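PDB 3LDU: putative methylase from Clostridium difficile, which probably methylates guanine bases of ribosomal RNA as a THUMP-domain, RNA-binding methyltransferase, and carries a bound GTP in this crystal. Local coordinates for residues W338-I343 with Y351-K356; F228-W233 with K239-V244. All coordinates share one frame; numbering follows the deposited sequence.

Interaction 1. Residues W338-I343 with Y351-K356; sequences WSYYLI and YEFGQK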
ATOM      1  N   TRP A 338     -22.012   5.592 -17.744  1.00 29.25           N
ATOM      2  CA  TRP A 338     -20.938   4.949 -16.983  1.00 24.53           C
ATOM      3  C   TRP A 338     -20.013   5.993 -16.350  1.00 27.13           C
ATOM      4  O   TRP A 338     -20.027   7.164 -16.730  1.00 28.54           O
ATOM      5  CB  TRP A 338     -20.114   4.008 -17.879  1.00 28.19           C
ATOM      6  CG  TRP A 338     -20.748   2.658 -18.131  1.00 27.97           C
ATOM      7  CD1 TRP A 338     -22.015   2.421 -18.589  1.00 29.85           C
ATOM      8  CD2 TRP A 338     -20.129   1.372 -17.970  1.00 26.82           C
ATOM      9  NE1 TRP A 338     -22.228   1.063 -18.707  1.00 28.30           N
ATOM     10  CE2 TRP A 338     -21.090   0.397 -18.330  1.00 25.90           C
ATOM     11  CE3 TRP A 338     -18.866   0.941 -17.535  1.00 22.98           C
ATOM     12  CZ2 TRP A 338     -20.823  -0.974 -18.281  1.00 25.16           C
ATOM     13  CZ3 TRP A 338     -18.601  -0.422 -17.496  1.00 23.17           C
ATOM     14  CH2 TRP A 338     -19.579  -1.364 -17.863  1.00 25.41           C
ATOM     15  N   SER A 339     -19.212   5.540 -15.389  1.00 23.69           N
ATOM     16  CA  SER A 339     -18.167   6.338 -14.750  1.00 21.85           C
ATOM     17  C   SER A 339     -16.848   5.662 -15.105  1.00 28.59           C
ATOM     18  O   SER A 339     -16.766   4.442 -15.062  1.00 28.21           O
ATOM     19  CB  SER A 339     -18.314   6.293 -13.223  1.00 21.97           C
ATOM     20  OG  SER A 339     -19.494   6.944 -12.775  1.00 28.80           O
ATOM     21  N   TYR A 340     -15.817   6.427 -15.447  1.00 20.85           N
ATOM     22  CA  TYR A 340     -14.540   5.796 -15.771  1.00 20.61           C
ATOM     23  C   TYR A 340     -13.374   6.549 -15.139  1.00 22.59           C
ATOM     24  O   TYR A 340     -13.427   7.770 -14.977  1.00 22.03           O
ATOM     25  CB  TYR A 340     -14.353   5.614 -17.285  1.00 23.11           C
ATOM     26  CG  TYR A 340     -15.066   6.635 -18.161  1.00 26.43           C
ATOM     27  CD1 TYR A 340     -14.429   7.799 -18.563  1.00 24.79           C
ATOM     28  CD2 TYR A 340     -16.358   6.408 -18.616  1.00 28.63           C
ATOM     29  CE1 TYR A 340     -15.062   8.731 -19.371  1.00 31.69           C
ATOM     30  CE2 TYR A 340     -17.013   7.349 -19.432  1.00 26.50           C
ATOM     31  CZ  TYR A 340     -16.350   8.506 -19.804  1.00 32.98           C
ATOM     32  OH  TYR A 340     -16.964   9.455 -20.612  1.00 36.47           O
ATOM     33  N   TYR A 341     -12.332   5.803 -14.786  1.00 20.89           N
ATOM     34  CA  TYR A 341     -11.203   6.336 -14.031  1.00 20.02           C
ATOM     35  C   TYR A 341      -9.944   5.734 -14.627  1.00 18.83           C
ATOM     36  O   TYR A 341      -9.859   4.519 -14.790  1.00 19.04           O
ATOM     37  CB  TYR A 341     -11.335   5.930 -12.560  1.00 18.26           C
ATOM     38  CG  TYR A 341     -12.629   6.403 -11.923  1.00 17.28           C
ATOM     39  CD1 TYR A 341     -12.681   7.595 -11.204  1.00 21.44           C
ATOM     40  CD2 TYR A 341     -13.815   5.670 -12.071  1.00 22.20           C
ATOM     41  CE1 TYR A 341     -13.867   8.038 -10.619  1.00 20.75           C
ATOM     42  CE2 TYR A 341     -15.010   6.116 -11.500  1.00 25.10           C
ATOM     43  CZ  TYR A 341     -15.024   7.296 -10.772  1.00 27.82           C
ATOM     44  OH  TYR A 341     -16.201   7.761 -10.200  1.00 27.62           O
ATOM     45  N   LEU A 342      -8.984   6.573 -14.988  1.00 17.54           N
ATOM     46  CA  LEU A 342      -7.790   6.087 -15.670  1.00 17.93           C
ATOM     47  C   LEU A 342      -6.556   6.696 -15.047  1.00 23.16           C
ATOM     48  O   LEU A 342      -6.510   7.904 -14.796  1.00 22.30           O
ATOM     49  CB  LEU A 342      -7.832   6.488 -17.155  1.00 18.36           C
ATOM     50  CG  LEU A 342      -8.949   5.882 -18.005  1.00 25.40           C
ATOM     51  CD1 LEU A 342     -10.132   6.839 -18.030  1.00 28.00           C
ATOM     52  CD2 LEU A 342      -8.479   5.592 -19.427  1.00 27.15           C
ATOM     53  N   ILE A 343      -5.557   5.861 -14.795  1.00 20.74           N
ATOM     54  CA  ILE A 343      -4.290   6.358 -14.271  1.00 20.08           C
ATOM     55  C   ILE A 343      -3.214   6.318 -15.357  1.00 20.60           C
ATOM     56  O   ILE A 343      -3.045   5.309 -16.043  1.00 20.70           O
ATOM     57  CB  ILE A 343      -3.846   5.565 -13.004  1.00 19.90           C
ATOM     58  CG1 ILE A 343      -2.497   6.095 -12.517  1.00 19.27           C
ATOM     59  CG2 ILE A 343      -3.808   4.055 -13.275  1.00 17.90           C
ATOM     60  CD1 ILE A 343      -2.133   5.673 -11.070  1.00 22.08           C
ATOM     61  N   TYR A 351      -6.541  15.866 -23.217  1.00 30.80           N
ATOM     62  CA  TYR A 351      -6.617  16.349 -24.592  1.00 32.20           C
ATOM     63  C   TYR A 351      -6.797  15.215 -25.608  1.00 33.52           C
ATOM     64  O   TYR A 351      -7.641  15.300 -26.509  1.00 32.38           O
ATOM     65  CB  TYR A 351      -5.400  17.210 -24.936  1.00 28.31           C
ATOM     66  CG  TYR A 351      -5.442  17.724 -26.355  1.00 33.67           C
ATOM     67  CD1 TYR A 351      -6.271  18.781 -26.704  1.00 36.02           C
ATOM     68  CD2 TYR A 351      -4.669  17.138 -27.349  1.00 39.39           C
ATOM     69  CE1 TYR A 351      -6.318  19.249 -28.009  1.00 45.08           C
ATOM     70  CE2 TYR A 351      -4.711  17.595 -28.651  1.00 45.40           C
ATOM     71  CZ  TYR A 351      -5.536  18.651 -28.976  1.00 49.29           C
ATOM     72  OH  TYR A 351      -5.584  19.113 -30.274  1.00 54.84           O
ATOM     73  N   GLU A 352      -6.026  14.141 -25.472  1.00 29.37           N
ATOM     74  CA  GLU A 352      -6.117  13.043 -26.434  1.00 30.52           C
ATOM     75  C   GLU A 352      -7.362  12.181 -26.194  1.00 31.77           C
ATOM     76  O   GLU A 352      -7.998  11.693 -27.142  1.00 29.75           O
ATOM     77  CB  GLU A 352      -4.850  12.189 -26.393  1.00 33.54           C
ATOM     78  CG  GLU A 352      -3.569  12.979 -26.592  1.00 34.93           C
ATOM     79  CD  GLU A 352      -3.442  13.560 -27.992  1.00 43.25           C
ATOM     80  OE1 GLU A 352      -4.230  13.168 -28.884  1.00 45.11           O
ATOM     81  OE2 GLU A 352      -2.547  14.410 -28.203  1.00 44.62           O
ATOM     82  N   PHE A 353      -7.707  12.007 -24.920  1.00 28.31           N
ATOM     83  CA  PHE A 353      -8.906  11.278 -24.516  1.00 32.57           C
ATOM     84  C   PHE A 353     -10.195  11.979 -24.968  1.00 35.46           C
ATOM     85  O   PHE A 353     -11.211  11.327 -25.203  1.00 33.27           O
ATOM     86  CB  PHE A 353      -8.906  11.091 -22.997  1.00 31.37           C
ATOM     87  CG  PHE A 353     -10.010  10.221 -22.488  1.00 28.35           C
ATOM     88  CD1 PHE A 353      -9.986   8.848 -22.705  1.00 25.56           C
ATOM     89  CD2 PHE A 353     -11.057  10.764 -21.758  1.00 27.57           C
ATOM     90  CE1 PHE A 353     -10.991   8.032 -22.224  1.00 29.16           C
ATOM     91  CE2 PHE A 353     -12.070   9.954 -21.271  1.00 30.14           C
ATOM     92  CZ  PHE A 353     -12.034   8.579 -21.505  1.00 29.94           C
ATOM     93  N   GLY A 354     -10.151  13.305 -25.086  1.00 32.91           N
ATOM     94  CA  GLY A 354     -11.279  14.062 -25.609  1.00 31.07           C
ATOM     95  C   GLY A 354     -12.297  14.493 -24.570  1.00 34.79           C
ATOM     96  O   GLY A 354     -13.445  14.787 -24.903  1.00 34.43           O
ATOM     97  N   GLN A 355     -11.882  14.533 -23.306  1.00 29.18           N
ATOM     98  CA  GLN A 355     -12.797  14.884 -22.228  1.00 33.14           C
ATOM     99  C   GLN A 355     -12.031  15.363 -20.999  1.00 32.88           C
ATOM    100  O   GLN A 355     -10.997  14.796 -20.648  1.00 31.17           O
ATOM    101  CB  GLN A 355     -13.669  13.671 -21.881  1.00 35.69           C
ATOM    102  CG  GLN A 355     -14.860  13.973 -20.994  1.00 34.72           C
ATOM    103  CD  GLN A 355     -15.698  12.743 -20.734  1.00 38.70           C
ATOM    104  OE1 GLN A 355     -16.625  12.768 -19.922  1.00 42.85           O
ATOM    105  NE2 GLN A 355     -15.367  11.648 -21.414  1.00 31.60           N
ATOM    106  N   LYS A 356     -12.528  16.429 -20.369  1.00 34.04           N
ATOM    107  CA  LYS A 356     -11.913  16.992 -19.173  1.00 31.82           C
ATOM    108  C   LYS A 356     -12.413  16.208 -17.971  1.00 29.18           C
ATOM    109  O   LYS A 356     -13.603  15.921 -17.869  1.00 29.29           O
ATOM    110  CB  LYS A 356     -12.281  18.478 -19.030  1.00 33.11           C
ATOM    111  CG  LYS A 356     -11.577  19.182 -17.883  1.00 40.30           C
ATOM    112  CD  LYS A 356     -11.696  20.698 -17.968  1.00 51.83           C
ATOM    113  CE  LYS A 356     -12.794  21.239 -17.060  1.00 60.48           C
ATOM    114  NZ  LYS A 356     -14.157  20.761 -17.432  1.00 60.48           N
TER
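A small buried aromatic contact, closed on one side by a single hydrogen bond, joins strand 339-344 of the Rossmann-like methyltransferase sheet to the end of the short helix 349-353 that follows it. Y340 and L342, two apart on the strand, both face the helix. The phenyl ring of F353, with CG anti to the backbone N (chi1 -173°), reaches back to meet them. Its CZ lies 3.7 Å from CE1 of Y340, which arrives near the plane of the phenyl ring at its edge, while the two ring planes are inclined at 64°. On the same phenyl corner, L342 CD1 makes a looser contact, 4.3 Å from F353 CZ. Past the helix end, where G354 takes a positive phi, the fully extended side chain of Q355 comes at Y340 from the opposite direction. Its NE2 donates to Y340 OH at 2.8 Å in a nearly straight bond (165°), with the hydroxyl in the amide plane; the amide stands steeply to the phenol ring. Around this contact, F332 of helix 315-333, Y375 of strand 368-375 and F349, which stacks on F353, extend the aromatic cluster. R333 of helix 315-333 makes a cation-pi contact with the F353 ring, and its guanidinium also hydrogen-bonds the backbone carbonyl of F353.

Interaction 2. Residues F228-W233 with K239-V244; sequences FISEKW and KIWWDV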
ATOM      1  N   PHE A 228       3.914 -11.907   8.869  1.00 22.98           N
ATOM      2  CA  PHE A 228       4.511 -10.638   9.258  1.00 20.46           C
ATOM      3  C   PHE A 228       5.610 -10.899  10.257  1.00 24.55           C
ATOM      4  O   PHE A 228       5.496 -11.801  11.096  1.00 25.55           O
ATOM      5  CB  PHE A 228       3.442  -9.736   9.862  1.00 17.54           C
ATOM      6  CG  PHE A 228       2.311  -9.480   8.924  1.00 23.48           C
ATOM      7  CD1 PHE A 228       2.394  -8.462   7.993  1.00 22.13           C
ATOM      8  CD2 PHE A 228       1.181 -10.282   8.945  1.00 24.86           C
ATOM      9  CE1 PHE A 228       1.351  -8.232   7.106  1.00 21.58           C
ATOM     10  CE2 PHE A 228       0.141 -10.053   8.070  1.00 27.65           C
ATOM     11  CZ  PHE A 228       0.232  -9.029   7.145  1.00 26.57           C
ATOM     12  N   ILE A 229       6.688 -10.126  10.166  1.00 22.92           N
ATOM     13  CA  ILE A 229       7.850 -10.364  11.036  1.00 19.66           C
ATOM     14  C   ILE A 229       7.493 -10.311  12.524  1.00 22.19           C
ATOM     15  O   ILE A 229       8.051 -11.077  13.308  1.00 22.78           O
ATOM     16  CB  ILE A 229       9.001  -9.380  10.710  1.00 27.96           C
ATOM     17  CG1 ILE A 229      10.324  -9.871  11.300  1.00 32.56           C
ATOM     18  CG2 ILE A 229       8.669  -7.969  11.209  1.00 25.91           C
ATOM     19  CD1 ILE A 229      10.747 -11.239  10.801  1.00 37.25           C
ATOM     20  N   SER A 230       6.560  -9.444  12.923  1.00 23.16           N
ATOM     21  CA  SER A 230       6.217  -9.283  14.350  1.00 23.22           C
ATOM     22  C   SER A 230       5.419 -10.448  14.937  1.00 24.68           C
ATOM     23  O   SER A 230       5.211 -10.519  16.162  1.00 25.28           O
ATOM     24  CB  SER A 230       5.441  -7.982  14.586  1.00 21.31           C
ATOM     25  OG  SER A 230       4.299  -7.916  13.736  1.00 22.29           O
ATOM     26  N   GLU A 231       4.963 -11.356  14.079  1.00 24.76           N
ATOM     27  CA  GLU A 231       4.278 -12.546  14.566  1.00 28.40           C
ATOM     28  C   GLU A 231       5.225 -13.440  15.360  1.00 29.83           C
ATOM     29  O   GLU A 231       4.778 -14.274  16.154  1.00 34.17           O
ATOM     30  CB  GLU A 231       3.643 -13.334  13.421  1.00 26.50           C
ATOM     31  CG  GLU A 231       2.461 -12.628  12.788  1.00 22.35           C
ATOM     32  CD  GLU A 231       1.796 -13.486  11.743  1.00 34.95           C
ATOM     33  OE1 GLU A 231       2.266 -13.477  10.585  1.00 42.52           O
ATOM     34  OE2 GLU A 231       0.811 -14.176  12.081  1.00 33.63           O
ATOM     35  N   LYS A 232       6.528 -13.272  15.147  1.00 29.02           N
ATOM     36  CA  LYS A 232       7.518 -14.051  15.899  1.00 29.28           C
ATOM     37  C   LYS A 232       8.013 -13.362  17.181  1.00 25.56           C
ATOM     38  O   LYS A 232       8.767 -13.960  17.954  1.00 29.11           O
ATOM     39  CB  LYS A 232       8.717 -14.408  15.021  1.00 29.06           C
ATOM     40  CG  LYS A 232       8.351 -15.153  13.740  1.00 37.81           C
ATOM     41  CD  LYS A 232       9.600 -15.455  12.922  1.00 47.15           C
ATOM     42  CE  LYS A 232       9.269 -16.203  11.642  1.00 57.62           C
ATOM     43  NZ  LYS A 232       8.603 -17.508  11.918  1.00 62.19           N
ATOM     44  N   TRP A 233       7.586 -12.129  17.422  1.00 25.10           N
ATOM     45  CA  TRP A 233       8.101 -11.374  18.561  1.00 27.06           C
ATOM     46  C   TRP A 233       7.640 -11.932  19.898  1.00 29.09           C
ATOM     47  O   TRP A 233       6.444 -12.027  20.160  1.00 32.23           O
ATOM     48  CB  TRP A 233       7.675  -9.911  18.474  1.00 30.72           C
ATOM     49  CG  TRP A 233       8.341  -9.137  17.386  1.00 28.89           C
ATOM     50  CD1 TRP A 233       9.291  -9.588  16.509  1.00 22.88           C
ATOM     51  CD2 TRP A 233       8.127  -7.754  17.075  1.00 26.01           C
ATOM     52  NE1 TRP A 233       9.661  -8.565  15.654  1.00 23.35           N
ATOM     53  CE2 TRP A 233       8.963  -7.434  15.985  1.00 24.75           C
ATOM     54  CE3 TRP A 233       7.302  -6.757  17.611  1.00 22.29           C
ATOM     55  CZ2 TRP A 233       8.999  -6.152  15.420  1.00 24.12           C
ATOM     56  CZ3 TRP A 233       7.341  -5.494  17.056  1.00 23.37           C
ATOM     57  CH2 TRP A 233       8.183  -5.202  15.968  1.00 26.67           C
ATOM     58  N   LYS A 239      -1.564 -14.472  21.212  1.00 32.09           N
ATOM     59  CA  LYS A 239      -3.000 -14.702  21.152  1.00 37.24           C
ATOM     60  C   LYS A 239      -3.671 -13.584  20.351  1.00 33.34           C
ATOM     61  O   LYS A 239      -4.667 -13.807  19.669  1.00 32.28           O
ATOM     62  CB  LYS A 239      -3.571 -14.771  22.568  1.00 44.04           C
ATOM     63  CG  LYS A 239      -5.073 -14.955  22.648  1.00 48.31           C
ATOM     64  CD  LYS A 239      -5.504 -15.176  24.093  1.00 57.71           C
ATOM     65  CE  LYS A 239      -6.940 -14.735  24.310  1.00 63.41           C
ATOM     66  NZ  LYS A 239      -7.098 -13.274  24.057  1.00 64.23           N
ATOM     67  N   ILE A 240      -3.117 -12.383  20.457  1.00 29.22           N
ATOM     68  CA  ILE A 240      -3.662 -11.230  19.742  1.00 27.64           C
ATOM     69  C   ILE A 240      -3.557 -11.424  18.236  1.00 32.63           C
ATOM     70  O   ILE A 240      -4.562 -11.309  17.530  1.00 30.31           O
ATOM     71  CB  ILE A 240      -3.004  -9.923  20.185  1.00 26.36           C
ATOM     72  CG1 ILE A 240      -3.543  -9.525  21.560  1.00 32.04           C
ATOM     73  CG2 ILE A 240      -3.300  -8.814  19.191  1.00 28.71           C
ATOM     74  CD1 ILE A 240      -2.954  -8.246  22.114  1.00 37.69           C
ATOM     75  N   TRP A 241      -2.361 -11.748  17.746  1.00 29.26           N
ATOM     76  CA  TRP A 241      -2.193 -12.020  16.313  1.00 31.84           C
ATOM     77  C   TRP A 241      -3.114 -13.157  15.891  1.00 31.19           C
ATOM     78  O   TRP A 241      -3.711 -13.123  14.813  1.00 26.41           O
ATOM     79  CB  TRP A 241      -0.737 -12.363  15.964  1.00 31.57           C
ATOM     80  CG  TRP A 241       0.028 -11.235  15.276  1.00 37.18           C
ATOM     81  CD1 TRP A 241       1.117 -10.554  15.766  1.00 44.36           C
ATOM     82  CD2 TRP A 241      -0.239 -10.678  13.980  1.00 33.62           C
ATOM     83  NE1 TRP A 241       1.538  -9.612  14.846  1.00 38.97           N
ATOM     84  CE2 TRP A 241       0.720  -9.666  13.748  1.00 36.84           C
ATOM     85  CE3 TRP A 241      -1.199 -10.933  12.997  1.00 41.80           C
ATOM     86  CZ2 TRP A 241       0.747  -8.918  12.577  1.00 39.38           C
ATOM     87  CZ3 TRP A 241      -1.172 -10.184  11.828  1.00 44.08           C
ATOM     88  CH2 TRP A 241      -0.205  -9.189  11.631  1.00 43.88           C
ATOM     89  N   TRP A 242      -3.242 -14.168  16.749  1.00 31.21           N
ATOM     90  CA  TRP A 242      -4.079 -15.308  16.409  1.00 32.97           C
ATOM     91  C   TRP A 242      -5.560 -14.932  16.280  1.00 30.30           C
ATOM     92  O   TRP A 242      -6.212 -15.282  15.295  1.00 33.76           O
ATOM     93  CB  TRP A 242      -3.895 -16.447  17.421  1.00 33.48           C
ATOM     94  CG  TRP A 242      -4.052 -17.769  16.764  1.00 49.69           C
ATOM     95  CD1 TRP A 242      -3.134 -18.410  15.979  1.00 55.30           C
ATOM     96  CD2 TRP A 242      -5.209 -18.608  16.800  1.00 54.44           C
ATOM     97  NE1 TRP A 242      -3.647 -19.605  15.532  1.00 61.66           N
ATOM     98  CE2 TRP A 242      -4.918 -19.752  16.022  1.00 60.58           C
ATOM     99  CE3 TRP A 242      -6.459 -18.510  17.418  1.00 61.34           C
ATOM    100  CZ2 TRP A 242      -5.833 -20.786  15.849  1.00 64.35           C
ATOM    101  CZ3 TRP A 242      -7.368 -19.542  17.245  1.00 66.80           C
ATOM    102  CH2 TRP A 242      -7.049 -20.666  16.468  1.00 68.08           C
ATOM    103  N   ASP A 243      -6.076 -14.211  17.271  1.00 30.09           N
ATOM    104  CA  ASP A 243      -7.471 -13.792  17.273  1.00 27.27           C
ATOM    105  C   ASP A 243      -7.770 -12.857  16.098  1.00 26.24           C
ATOM    106  O   ASP A 243      -8.845 -12.921  15.502  1.00 28.40           O
ATOM    107  CB  ASP A 243      -7.824 -13.111  18.592  1.00 27.78           C
ATOM    108  CG  ASP A 243      -7.894 -14.096  19.752  1.00 37.43           C
ATOM    109  OD1 ASP A 243      -7.880 -15.313  19.489  1.00 37.44           O
ATOM    110  OD2 ASP A 243      -7.977 -13.652  20.914  1.00 38.92           O
ATOM    111  N   VAL A 244      -6.812 -11.995  15.771  1.00 25.69           N
ATOM    112  CA  VAL A 244      -6.972 -11.074  14.643  1.00 26.95           C
ATOM    113  C   VAL A 244      -7.066 -11.808  13.305  1.00 27.20           C
ATOM    114  O   VAL A 244      -7.898 -11.468  12.464  1.00 26.65           O
ATOM    115  CB  VAL A 244      -5.866 -10.000  14.610  1.00 26.85           C
ATOM    116  CG1 VAL A 244      -5.861  -9.270  13.259  1.00 25.71           C
ATOM    117  CG2 VAL A 244      -6.066  -9.019  15.754  1.00 27.84           C
TER
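With chi1 at -104°, away from the usual staggered values, W241 carries its indole from helix 238-251 toward the one-turn 3-10 segment 229-232, where S230, E231 and the preceding F228 receive it. E231 sets CG anti to its own carbonyl carbon and continues extended, which lays the methylene across one face of the indole. The result is a CH-pi contact: E231 CG sits 3.5 Å from the centroid of the five-membered ring of W241, only 9° off the ring normal. The carboxylate is tilted from the indole plane, so the acid does not lie flat on the ring. Instead OE1 turns back to the start of its own segment and accepts the backbone N of F228 at 2.9 Å through its anti lone pair; a salt bridge from R245, one turn along the helix from W241, reaches the same oxygen. The carboxylate is thus tied both to its own loop and, through R245, to helix 238-251, while its methylene covers the indole. At the pyrrole edge, near the ring plane, W241 NE1 gives S230 OG a weak, bent hydrogen bond of 3.4 Å. The main partner of that hydroxyl is the T160 carbonyl. The far end of the indole meets F228, whose CD2 comes within 3.2 Å of W241 CH2, a tight approach. These rings are nearly parallel, at 18°, but slid apart with centroids 5.0 Å away, so they overlap little. The contact fastens the loop between helices 208-217 and 238-251 to the start of the second helix. Helix 48-55 lies against it, with A50 and N53 touching W241 and I49 touching S230, while backbone bonds to T160 and T161 anchor the 3-10 segment just beyond strand 153-159.

Overall arrangement
Interactions 1 and 2 both fall within the methyltransferase domain but lie on opposite sides of the chain's centre, with their own centres 44 Å apart and nearest atoms about 23 Å apart. In the chain, 228-244 precedes 338-356, and the two contacts share no residue. Interaction 1 belongs to the central sheet near the nucleotide: the side chain of L342 is about 10 Å from the bound GTP and about 7 Å from that of P202, a GTP-binding residue, so the contact lies near the pocket, at a remove from the nucleotide. Interaction 2 is remote from the GTP-binding residues and lies where the methyltransferase domain meets the N-terminal part of the chain.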